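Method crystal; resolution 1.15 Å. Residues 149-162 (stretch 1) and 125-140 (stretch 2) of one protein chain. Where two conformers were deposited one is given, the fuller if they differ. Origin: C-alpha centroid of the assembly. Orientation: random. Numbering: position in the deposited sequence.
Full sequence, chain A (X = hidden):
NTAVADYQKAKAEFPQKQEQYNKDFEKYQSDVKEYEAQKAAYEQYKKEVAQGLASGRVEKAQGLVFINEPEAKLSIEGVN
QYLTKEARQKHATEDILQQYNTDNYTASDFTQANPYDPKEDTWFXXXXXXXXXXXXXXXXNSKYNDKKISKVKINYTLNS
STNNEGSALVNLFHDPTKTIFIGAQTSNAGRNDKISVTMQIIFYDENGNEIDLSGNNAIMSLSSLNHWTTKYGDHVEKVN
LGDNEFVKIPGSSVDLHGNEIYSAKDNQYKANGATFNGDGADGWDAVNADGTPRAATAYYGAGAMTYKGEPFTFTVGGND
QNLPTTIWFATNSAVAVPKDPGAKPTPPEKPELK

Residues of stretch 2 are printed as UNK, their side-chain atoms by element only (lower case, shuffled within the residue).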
ATOM      1  N   ILE A 149     -22.902  -8.397   1.475  1.00  6.86           N
ATOM      2  CA  ILE A 149     -22.367  -8.004   2.774  1.00  6.95           C
ATOM      3  C   ILE A 149     -23.089  -6.760   3.254  1.00  7.18           C
ATOM      4  O   ILE A 149     -23.176  -5.769   2.520  1.00  7.73           O
ATOM      5  CB  ILE A 149     -20.852  -7.795   2.662  1.00  6.87           C
ATOM      6  CG1 ILE A 149     -20.177  -9.174   2.442  1.00  7.65           C
ATOM      7  CG2 ILE A 149     -20.319  -7.128   3.922  1.00  7.71           C
ATOM      8  CD1 ILE A 149     -18.704  -9.087   1.966  1.00  8.60           C
ATOM      9  N   SER A 150     -23.604  -6.815   4.493  1.00  7.07           N
ATOM     10  CA  SER A 150     -24.389  -5.714   5.058  1.00  6.98           C
ATOM     11  C   SER A 150     -23.594  -4.852   6.015  1.00  7.06           C
ATOM     12  O   SER A 150     -24.031  -3.727   6.313  1.00  7.81           O
ATOM     13  CB  SER A 150     -25.577  -6.280   5.828  1.00  8.47           C
ATOM     14  OG  SER A 150     -25.107  -7.010   6.972  1.00  9.06           O
ATOM     15  N   LYS A 151     -22.475  -5.339   6.511  1.00  6.35           N
ATOM     16  CA  LYS A 151     -21.768  -4.706   7.611  1.00  6.35           C
ATOM     17  C   LYS A 151     -20.415  -5.370   7.685  1.00  6.25           C
ATOM     18  O   LYS A 151     -20.280  -6.551   7.312  1.00  6.63           O
ATOM     19  CB  LYS A 151     -22.585  -4.968   8.920  1.00  8.61           C
ATOM     20  CG  LYS A 151     -21.963  -4.466  10.191  1.00 11.15           C
ATOM     21  CD  LYS A 151     -22.938  -4.588  11.346  1.00 13.66           C
ATOM     22  CE  LYS A 151     -23.265  -5.989  11.753  1.00 18.57           C
ATOM     23  NZ  LYS A 151     -24.146  -5.966  12.993  1.00 24.92           N
ATOM     24  N   VAL A 152     -19.428  -4.642   8.182  1.00  6.38           N
ATOM     25  CA  VAL A 152     -18.095  -5.171   8.409  1.00  6.56           C
ATOM     26  C   VAL A 152     -17.701  -4.743   9.814  1.00  6.22           C
ATOM     27  O   VAL A 152     -17.908  -3.587  10.180  1.00  7.62           O
ATOM     28  CB  VAL A 152     -17.052  -4.627   7.385  1.00  7.47           C
ATOM     29  CG1 VAL A 152     -15.713  -5.315   7.548  1.00  8.93           C
ATOM     30  CG2 VAL A 152     -17.584  -4.795   5.934  1.00  8.47           C
ATOM     31  N   LYS A 153     -17.079  -5.645  10.576  1.00  6.24           N
ATOM     32  CA  LYS A 153     -16.455  -5.261  11.833  1.00  6.44           C
ATOM     33  C   LYS A 153     -14.958  -5.484  11.715  1.00  6.00           C
ATOM     34  O   LYS A 153     -14.537  -6.558  11.271  1.00  7.41           O
ATOM     35  CB  LYS A 153     -17.026  -6.036  13.028  1.00  8.71           C
ATOM     36  CG  LYS A 153     -16.411  -5.610  14.359  1.00 11.61           C
ATOM     37  CD  LYS A 153     -17.220  -6.101  15.566  1.00 17.73           C
ATOM     38  CE  LYS A 153     -17.231  -7.573  15.757  1.00 25.83           C
ATOM     39  NZ  LYS A 153     -17.809  -7.845  17.122  1.00 34.66           N
ATOM     40  N   ILE A 154     -14.176  -4.475  12.093  1.00  6.45           N
ATOM     41  CA  ILE A 154     -12.728  -4.629  12.140  1.00  6.48           C
ATOM     42  C   ILE A 154     -12.267  -4.250  13.522  1.00  7.10           C
ATOM     43  O   ILE A 154     -12.523  -3.127  13.991  1.00  7.14           O
ATOM     44  CB  ILE A 154     -12.003  -3.808  11.045  1.00  6.88           C
ATOM     45  CG1 ILE A 154     -12.611  -4.099   9.674  1.00  7.69           C
ATOM     46  CG2 ILE A 154     -10.494  -4.153  11.100  1.00  8.13           C
ATOM     47  CD1 ILE A 154     -11.921  -3.375   8.514  1.00  8.94           C
ATOM     48  N   ASN A 155     -11.556  -5.178  14.185  1.00  6.95           N
ATOM     49  CA  ASN A 155     -10.899  -4.883  15.440  1.00  6.50           C
ATOM     50  C   ASN A 155      -9.446  -4.568  15.163  1.00  7.07           C
ATOM     51  O   ASN A 155      -8.819  -5.204  14.315  1.00  7.74           O
ATOM     52  CB  ASN A 155     -10.985  -6.119  16.357  1.00  8.40           C
ATOM     53  CG  ASN A 155     -12.391  -6.396  16.803  1.00  9.51           C
ATOM     54  OD1 ASN A 155     -13.263  -5.522  16.750  1.00 10.84           O
ATOM     55  ND2 ASN A 155     -12.665  -7.631  17.166  1.00 11.42           N
ATOM     56  N   TYR A 156      -8.920  -3.572  15.883  1.00  6.62           N
ATOM     57  CA  TYR A 156      -7.528  -3.156  15.751  1.00  7.57           C
ATOM     58  C   TYR A 156      -6.922  -3.052  17.142  1.00  7.23           C
ATOM     59  O   TYR A 156      -7.541  -2.490  18.062  1.00  7.91           O
ATOM     60  CB  TYR A 156      -7.417  -1.738  15.123  1.00  7.58           C
ATOM     61  CG  TYR A 156      -8.098  -1.571  13.795  1.00  6.76           C
ATOM     62  CD1 TYR A 156      -9.429  -1.178  13.690  1.00  6.98           C
ATOM     63  CD2 TYR A 156      -7.362  -1.671  12.633  1.00  7.23           C
ATOM     64  CE1 TYR A 156     -10.031  -0.901  12.456  1.00  7.57           C
ATOM     65  CE2 TYR A 156      -7.950  -1.409  11.373  1.00  8.02           C
ATOM     66  CZ  TYR A 156      -9.269  -1.001  11.294  1.00  6.90           C
ATOM     67  OH  TYR A 156      -9.815  -0.764  10.062  1.00  8.01           O
ATOM     68  N   THR A 157      -5.680  -3.525  17.274  1.00  6.92           N
ATOM     69  CA  THR A 157      -4.939  -3.397  18.542  1.00  7.73           C
ATOM     70  C   THR A 157      -3.513  -2.958  18.219  1.00  6.97           C
ATOM     71  O   THR A 157      -2.803  -3.647  17.472  1.00  8.06           O
ATOM     72  CB  THR A 157      -4.869  -4.724  19.306  1.00  9.31           C
ATOM     73  OG1 THR A 157      -6.202  -5.196  19.498  1.00  9.82           O
ATOM     74  CG2 THR A 157      -4.211  -4.524  20.669  1.00 11.48           C
ATOM     75  N   LEU A 158      -3.099  -1.848  18.823  1.00  7.93           N
ATOM     76  CA  LEU A 158      -1.709  -1.401  18.679  1.00  7.45           C
ATOM     77  C   LEU A 158      -0.847  -2.198  19.662  1.00  8.34           C
ATOM     78  O   LEU A 158      -1.109  -2.166  20.870  1.00  9.95           O
ATOM     79  CB  LEU A 158      -1.646   0.089  19.004  1.00  8.36           C
ATOM     80  CG  LEU A 158      -0.255   0.734  18.837  1.00  8.36           C
ATOM     81  CD1 LEU A 158       0.190   0.796  17.376  1.00  9.07           C
ATOM     82  CD2 LEU A 158      -0.258   2.143  19.433  1.00  9.90           C
ATOM     83  N   ASN A 159       0.128  -2.955  19.161  1.00  8.18           N
ATOM     84  CA  ASN A 159       0.948  -3.793  20.038  1.00  8.81           C
ATOM     85  C   ASN A 159       2.219  -3.081  20.476  1.00  8.85           C
ATOM     86  O   ASN A 159       2.804  -3.428  21.504  1.00 10.79           O
ATOM     87  CB  ASN A 159       1.372  -5.082  19.319  1.00  9.13           C
ATOM     88  CG  ASN A 159       0.168  -5.858  18.848  1.00  9.08           C
ATOM     89  OD1 ASN A 159      -0.761  -6.122  19.647  1.00 10.39           O
ATOM     90  ND2 ASN A 159       0.144  -6.183  17.568  1.00  9.32           N
ATOM     91  N   SER A 160       2.703  -2.134  19.696  1.00  8.42           N
ATOM     92  CA  SER A 160       3.932  -1.388  19.980  1.00  9.04           C
ATOM     93  C   SER A 160       3.948  -0.143  19.107  1.00  8.40           C
ATOM     94  O   SER A 160       3.243  -0.079  18.080  1.00  8.55           O
ATOM     95  CB  SER A 160       5.182  -2.227  19.742  1.00 10.77           C
ATOM     96  OG  SER A 160       5.360  -2.532  18.344  1.00 11.94           O
ATOM     97  N   SER A 161       4.774   0.823  19.506  1.00  9.36           N
ATOM     98  CA  SER A 161       4.966   2.046  18.724  1.00  9.46           C
ATOM     99  C   SER A 161       6.461   2.335  18.580  1.00  9.21           C
ATOM    100  O   SER A 161       7.302   1.794  19.322  1.00 10.46           O
ATOM    101  CB  SER A 161       4.301   3.225  19.445  1.00 10.21           C
ATOM    102  OG  SER A 161       4.479   4.382  18.682  1.00  9.92           O
ATOM    103  N   THR A 162       6.782   3.234  17.640  1.00  9.19           N
ATOM    104  CA  THR A 162       8.113   3.791  17.506  1.00 10.01           C
ATOM    105  C   THR A 162       8.356   4.991  18.430  1.00  9.28           C
ATOM    106  O   THR A 162       9.504   5.457  18.501  1.00 10.48           O
ATOM    107  CB  THR A 162       8.391   4.164  16.048  1.00  9.48           C
ATOM    108  OG1 THR A 162       7.321   5.007  15.615  1.00  9.78           O
ATOM    109  CG2 THR A 162       8.401   2.936  15.162  1.00 10.60           C
ATOM    110  N   UNK A 125      -5.830   8.861  18.581  1.00  8.63           N
ATOM    111  CA  UNK A 125      -4.609   8.215  19.028  1.00 10.10           C
ATOM    112  C   UNK A 125      -4.970   6.843  19.569  1.00 10.57           C
ATOM    113  O   UNK A 125      -5.896   6.711  20.360  1.00 15.04           O
ATOM    114  n   UNK A 125      -1.967  11.339  23.356  1.00 29.39           N
ATOM    115  c   UNK A 125      -2.382   9.290  22.055  1.00 28.29           C
ATOM    116  c   UNK A 125      -2.656   8.729  20.653  1.00 20.43           C
ATOM    117  c   UNK A 125      -4.022   9.073  20.158  1.00 16.28           C
ATOM    118  c   UNK A 125      -2.537  10.766  22.082  1.00 25.83           C
ATOM    119  N   UNK A 126      -4.256   5.832  19.115  1.00  9.63           N
ATOM    120  CA  UNK A 126      -4.372   4.514  19.720  1.00  8.68           C
ATOM    121  C   UNK A 126      -3.349   4.358  20.830  1.00  8.93           C
ATOM    122  O   UNK A 126      -2.298   5.011  20.835  1.00 11.17           O
ATOM    123  c   UNK A 126      -4.125   3.423  18.679  1.00 10.76           C
ATOM    124  c   UNK A 126      -5.491   0.523  17.412  1.00 13.12           C
ATOM    125  s   UNK A 126      -5.018   1.963  16.481  1.00 11.89           S
ATOM    126  c   UNK A 126      -5.271   3.257  17.681  1.00 10.86           C
ATOM    127  N   UNK A 127      -3.686   3.508  21.805  1.00  9.39           N
ATOM    128  CA  UNK A 127      -2.856   3.241  22.969  1.00  9.30           C
ATOM    129  C   UNK A 127      -2.470   1.766  22.944  1.00  9.57           C
ATOM    130  O   UNK A 127      -3.328   0.887  22.724  1.00  9.95           O
ATOM    131  n   UNK A 127      -3.913   3.796  29.194  1.00 11.88           N
ATOM    132  c   UNK A 127      -3.795   3.777  26.709  1.00 11.32           C
ATOM    133  c   UNK A 127      -3.004   3.235  25.517  1.00 11.89           C
ATOM    134  c   UNK A 127      -3.145   3.341  28.010  1.00 12.28           C
ATOM    135  c   UNK A 127      -3.712   3.562  24.213  1.00 11.14           C
ATOM    136  N   UNK A 128      -1.194   1.494  23.176  1.00 10.14           N
ATOM    137  CA  UNK A 128      -0.715   0.114  23.134  1.00 10.71           C
ATOM    138  C   UNK A 128      -1.561  -0.761  24.054  1.00 10.93           C
ATOM    139  O   UNK A 128      -1.797  -0.414  25.224  1.00 12.83           O
ATOM    140  c   UNK A 128       1.176  -1.389  23.877  1.00 14.98           C
ATOM    141  c   UNK A 128       0.765   0.054  23.532  1.00 13.25           C
ATOM    142  c   UNK A 128       1.640   0.594  22.407  1.00 15.28           C
ATOM    143  N   UNK A 129      -2.020  -1.900  23.519  1.00 11.89           N
ATOM    144  CA  UNK A 129      -2.682  -2.917  24.300  1.00 13.98           C
ATOM    145  C   UNK A 129      -4.178  -2.768  24.406  1.00 13.72           C
ATOM    146  O   UNK A 129      -4.831  -3.648  24.974  1.00 18.99           O
ATOM    147  N   UNK A 130      -4.763  -1.666  23.894  1.00 12.68           N
ATOM    148  CA  UNK A 130      -6.195  -1.405  24.029  1.00 12.95           C
ATOM    149  C   UNK A 130      -6.921  -1.658  22.716  1.00 12.09           C
ATOM    150  O   UNK A 130      -6.874  -0.833  21.784  1.00 13.52           O
ATOM    151  o   UNK A 130      -5.779  -0.786  26.660  1.00 24.86           O
ATOM    152  o   UNK A 130      -5.929   1.341  26.381  1.00 22.94           O
ATOM    153  c   UNK A 130      -5.992   0.223  25.931  1.00 19.39           C
ATOM    154  c   UNK A 130      -6.388   0.026  24.458  1.00 15.21           C
ATOM    155  N   UNK A 131      -7.632  -2.779  22.661  1.00 11.53           N
ATOM    156  CA  UNK A 131      -8.307  -3.159  21.428  1.00 10.51           C
ATOM    157  C   UNK A 131      -9.458  -2.199  21.166  1.00 10.03           C
ATOM    158  O   UNK A 131     -10.190  -1.813  22.094  1.00 12.30           O
ATOM    159  c   UNK A 131     -10.047  -6.542  20.526  1.00 15.85           C
ATOM    160  n   UNK A 131     -11.331  -6.716  20.662  1.00 19.71           N
ATOM    161  o   UNK A 131      -9.231  -7.477  20.605  1.00 21.86           O
ATOM    162  c   UNK A 131      -8.826  -4.593  21.554  1.00 12.35           C
ATOM    163  c   UNK A 131      -9.557  -5.114  20.303  1.00 13.02           C
ATOM    164  N   UNK A 132      -9.605  -1.803  19.911  1.00  9.30           N
ATOM    165  CA  UNK A 132     -10.748  -1.037  19.485  1.00  8.75           C
ATOM    166  C   UNK A 132     -11.545  -1.858  18.487  1.00  9.37           C
ATOM    167  O   UNK A 132     -11.029  -2.780  17.853  1.00  9.25           O
ATOM    168  c   UNK A 132      -9.461   1.510  16.811  1.00 12.57           C
ATOM    169  c   UNK A 132      -9.421   1.037  19.896  1.00 12.50           C
ATOM    170  c   UNK A 132     -10.345   0.320  18.911  1.00  9.89           C
ATOM    171  c   UNK A 132      -9.743   0.204  17.538  1.00 11.73           C
ATOM    172  N   UNK A 133     -12.835  -1.545  18.372  1.00  7.55           N
ATOM    173  CA  UNK A 133     -13.715  -2.252  17.469  0.51  8.23           C
ATOM    174  C   UNK A 133     -14.465  -1.254  16.611  1.00  7.75           C
ATOM    175  O   UNK A 133     -15.157  -0.384  17.142  1.00  9.16           O
ATOM    176  o   UNK A 133     -15.429  -3.955  17.548  0.51 11.28           O
ATOM    177  c   UNK A 133     -14.636  -3.126  18.322  0.51 10.04           C
ATOM    178  N   UNK A 134     -14.353  -1.412  15.306  1.00  7.67           N
ATOM    179  CA  UNK A 134     -14.983  -0.472  14.383  1.00  7.44           C
ATOM    180  C   UNK A 134     -16.006  -1.219  13.556  1.00  6.97           C
ATOM    181  O   UNK A 134     -15.681  -2.219  12.897  1.00  8.03           O
ATOM    182  c   UNK A 134     -14.601   1.199  12.540  1.00  9.06           C
ATOM    183  c   UNK A 134     -12.808   0.811  14.272  1.00  8.92           C
ATOM    184  c   UNK A 134     -13.942   0.176  13.458  1.00  7.99           C
ATOM    185  N   UNK A 135     -17.258  -0.761  13.596  1.00  6.93           N
ATOM    186  CA  UNK A 135     -18.328  -1.360  12.791  1.00  7.20           C
ATOM    187  C   UNK A 135     -18.660  -0.423  11.663  1.00  7.44           C
ATOM    188  O   UNK A 135     -18.949   0.755  11.894  1.00  9.16           O
ATOM    189  c   UNK A 135     -19.559  -1.616  13.669  1.00  9.68           C
ATOM    190  c   UNK A 135     -20.668  -2.248  12.883  1.00 11.48           C
ATOM    191  o   UNK A 135     -19.175  -2.537  14.739  1.00 12.40           O
ATOM    192  N   UNK A 136     -18.633  -0.966  10.443  1.00  6.56           N
ATOM    193  CA  UNK A 136     -18.892  -0.191   9.239  1.00  6.90           C
ATOM    194  C   UNK A 136     -20.197  -0.679   8.635  1.00  6.89           C
ATOM    195  O   UNK A 136     -20.394  -1.899   8.417  1.00  7.89           O
ATOM    196  o   UNK A 136     -12.367   0.440   9.639  1.00  8.05           O
ATOM    197  c   UNK A 136     -14.323  -0.876   9.743  1.00  7.16           C
ATOM    198  c   UNK A 136     -15.714   1.067   8.310  1.00  6.83           C
ATOM    199  c   UNK A 136     -16.363  -0.151   8.653  1.00  6.38           C
ATOM    200  c   UNK A 136     -17.791  -0.424   8.206  1.00  6.78           C
ATOM    201  c   UNK A 136     -13.689   0.290   9.340  1.00  6.80           C
ATOM    202  c   UNK A 136     -14.387   1.262   8.633  1.00  7.37           C
ATOM    203  c   UNK A 136     -15.643  -1.087   9.388  1.00  6.58           C
ATOM    204  N   UNK A 137     -21.105   0.234   8.357  1.00  6.86           N
ATOM    205  CA  UNK A 137     -22.313  -0.171   7.661  1.00  9.29           C
ATOM    206  C   UNK A 137     -22.639   0.820   6.567  1.00  7.38           C
ATOM    207  O   UNK A 137     -21.843   1.702   6.271  1.00  8.44           O
ATOM    208  c   UNK A 137     -23.909   0.390   9.452  1.00 16.68           C
ATOM    209  o   UNK A 137     -23.456   1.506   9.363  1.00 15.68           O
ATOM    210  o   UNK A 137     -24.811   0.131  10.249  1.00 29.90           O
ATOM    211  c   UNK A 137     -23.438  -0.663   8.549  1.00 13.80           C
ATOM    212  N   UNK A 138     -23.797   0.639   5.919  1.00  7.60           N
ATOM    213  CA  UNK A 138     -24.062   1.206   4.588  1.00  7.75           C
ATOM    214  C   UNK A 138     -23.055   0.663   3.564  1.00  7.02           C
ATOM    215  O   UNK A 138     -22.282   1.399   2.943  1.00  7.53           O
ATOM    216  c   UNK A 138     -24.135   2.744   4.564  1.00  8.20           C
ATOM    217  c   UNK A 138     -25.009   3.230   3.438  1.00  8.29           C
ATOM    218  o   UNK A 138     -25.587   2.457   2.707  1.00 11.58           O
ATOM    219  n   UNK A 138     -25.274   4.511   3.416  1.00 12.20           N
ATOM    220  N   UNK A 139     -23.090  -0.675   3.423  1.00  8.04           N
ATOM    221  CA  UNK A 139     -22.208  -1.440   2.521  1.00  7.39           C
ATOM    222  C   UNK A 139     -23.063  -1.780   1.315  1.00  7.49           C
ATOM    223  O   UNK A 139     -24.115  -2.441   1.436  1.00  8.56           O
ATOM    224  c   UNK A 139     -20.726  -3.425   2.293  1.00  8.55           C
ATOM    225  c   UNK A 139     -21.707  -2.713   3.210  1.00  7.64           C
ATOM    226  c   UNK A 139     -21.079  -2.417   4.585  1.00  8.83           C
ATOM    227  c   UNK A 139     -19.984  -1.396   4.595  1.00 10.07           C
ATOM    228  N   UNK A 140     -22.627  -1.277   0.140  1.00  7.93           N
ATOM    229  CA  UNK A 140     -23.499  -1.266  -1.026  1.00  8.75           C
ATOM    230  C   UNK A 140     -22.976  -2.063  -2.196  1.00  8.86           C
ATOM    231  O   UNK A 140     -23.789  -2.421  -3.070  1.00 10.71           O
ATOM    232  c   UNK A 140     -23.833   0.179  -1.480  1.00 10.47           C
ATOM    233  c   UNK A 140     -24.399   0.968  -0.346  1.00 10.86           C
ATOM    234  c   UNK A 140     -22.664   0.889  -2.145  1.00 12.36           C
TER
HETATM  235  O   HOH W   1      -4.610  -0.203  20.545  1.00 10.93           O
HETATM  236  O   HOH W   2      -6.495  -7.340  21.145  1.00 18.94           O
HETATM  237  O   HOH W   3     -16.697  -6.067  19.349  1.00 38.94           O
HETATM  238  O   HOH W   4     -25.408  -1.613   5.004  1.00 10.15           O

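Position 125 carries four carbons in a row ending in nitrogen and touches nothing on stretch 1; it is Lys125. Position 126 is an unbranched chain of two carbons, a sulfur and a terminal carbon, hence Met126, whose CE lies 3.7 Å from Tyr156 CB. At 127, four carbons in a row again end in nitrogen, and the CA-to-CB bond points away from stretch 1: Lys127. Position 128 has one carbon bearing two others. This is Val128, with CG2 3.9 Å from Leu158 CD2.

No side-chain atoms exist at 129, and phi/psi of 90/-6 would jam a CB against the preceding carbonyl, so it is Gly129. Its N donates to Leu158 O (2.8 Å). Position 130 has two carbons, the second with two oxygens: Asp130, closing a type II turn from Lys127. Position 131 has three carbons, the last bearing one oxygen and one nitrogen, and its CB lies 3.4 Å from Thr157 OG1; it is Gln131. A water links Gln131 OE1 (2.8 Å) and Thr157 OG1 (2.7 Å).

At 132, four carbons fork at the first, one arm two carbons long: Ile132, its CG1 3.9 Å from Tyr156 CB. Position 133 has one carbon and one oxygen, so it is Ser133; its OG donates to Asn155 OD1 (2.8 Å). Position 134 has one carbon carrying two, an all-carbon fork that meets the Tyr156 ring at its edge: Val134, with CG2 3.7 Å from Tyr156 CE1. Position 135 has a carbon bearing one oxygen and one carbon, hence Thr135, whose CG2 is 3.6 Å from Lys151 CD.

Position 136 has a six-carbon ring bearing an oxygen: Tyr136. Tyr156 OH donates to Tyr136 OH (2.9 Å), while Tyr136 CE1 packs 3.7 Å from Ile154 CG1. At 137, two carbons end in two oxygens, giving Asp137, its CB 3.8 Å from Ser150 O. Position 138 has two carbons, the second carrying one oxygen and one nitrogen, on a CA-to-CB bond that points away: Asn138. Position 139 has four carbons forked at the first, with one two-carbon arm; it is Ile139, whose CG2 is 3.4 Å from Ile149 O. Position 140 is a three-carbon fork beyond reach of stretch 1, Val140.

The contact is an antiparallel ladder. Reciprocal N-to-O bonds of 2.7 to 3.0 Å join Val152 N and O to Tyr136 O and N, Ile154 to Val134 and Tyr156 to Ile132 likewise. These paired residues share a buried face, whereas Lys153, Asn155, Ser133 and Thr135 occupy the more polar opposite face.

Stretch 2 125-140: KMKVGDQISVTYDNIV
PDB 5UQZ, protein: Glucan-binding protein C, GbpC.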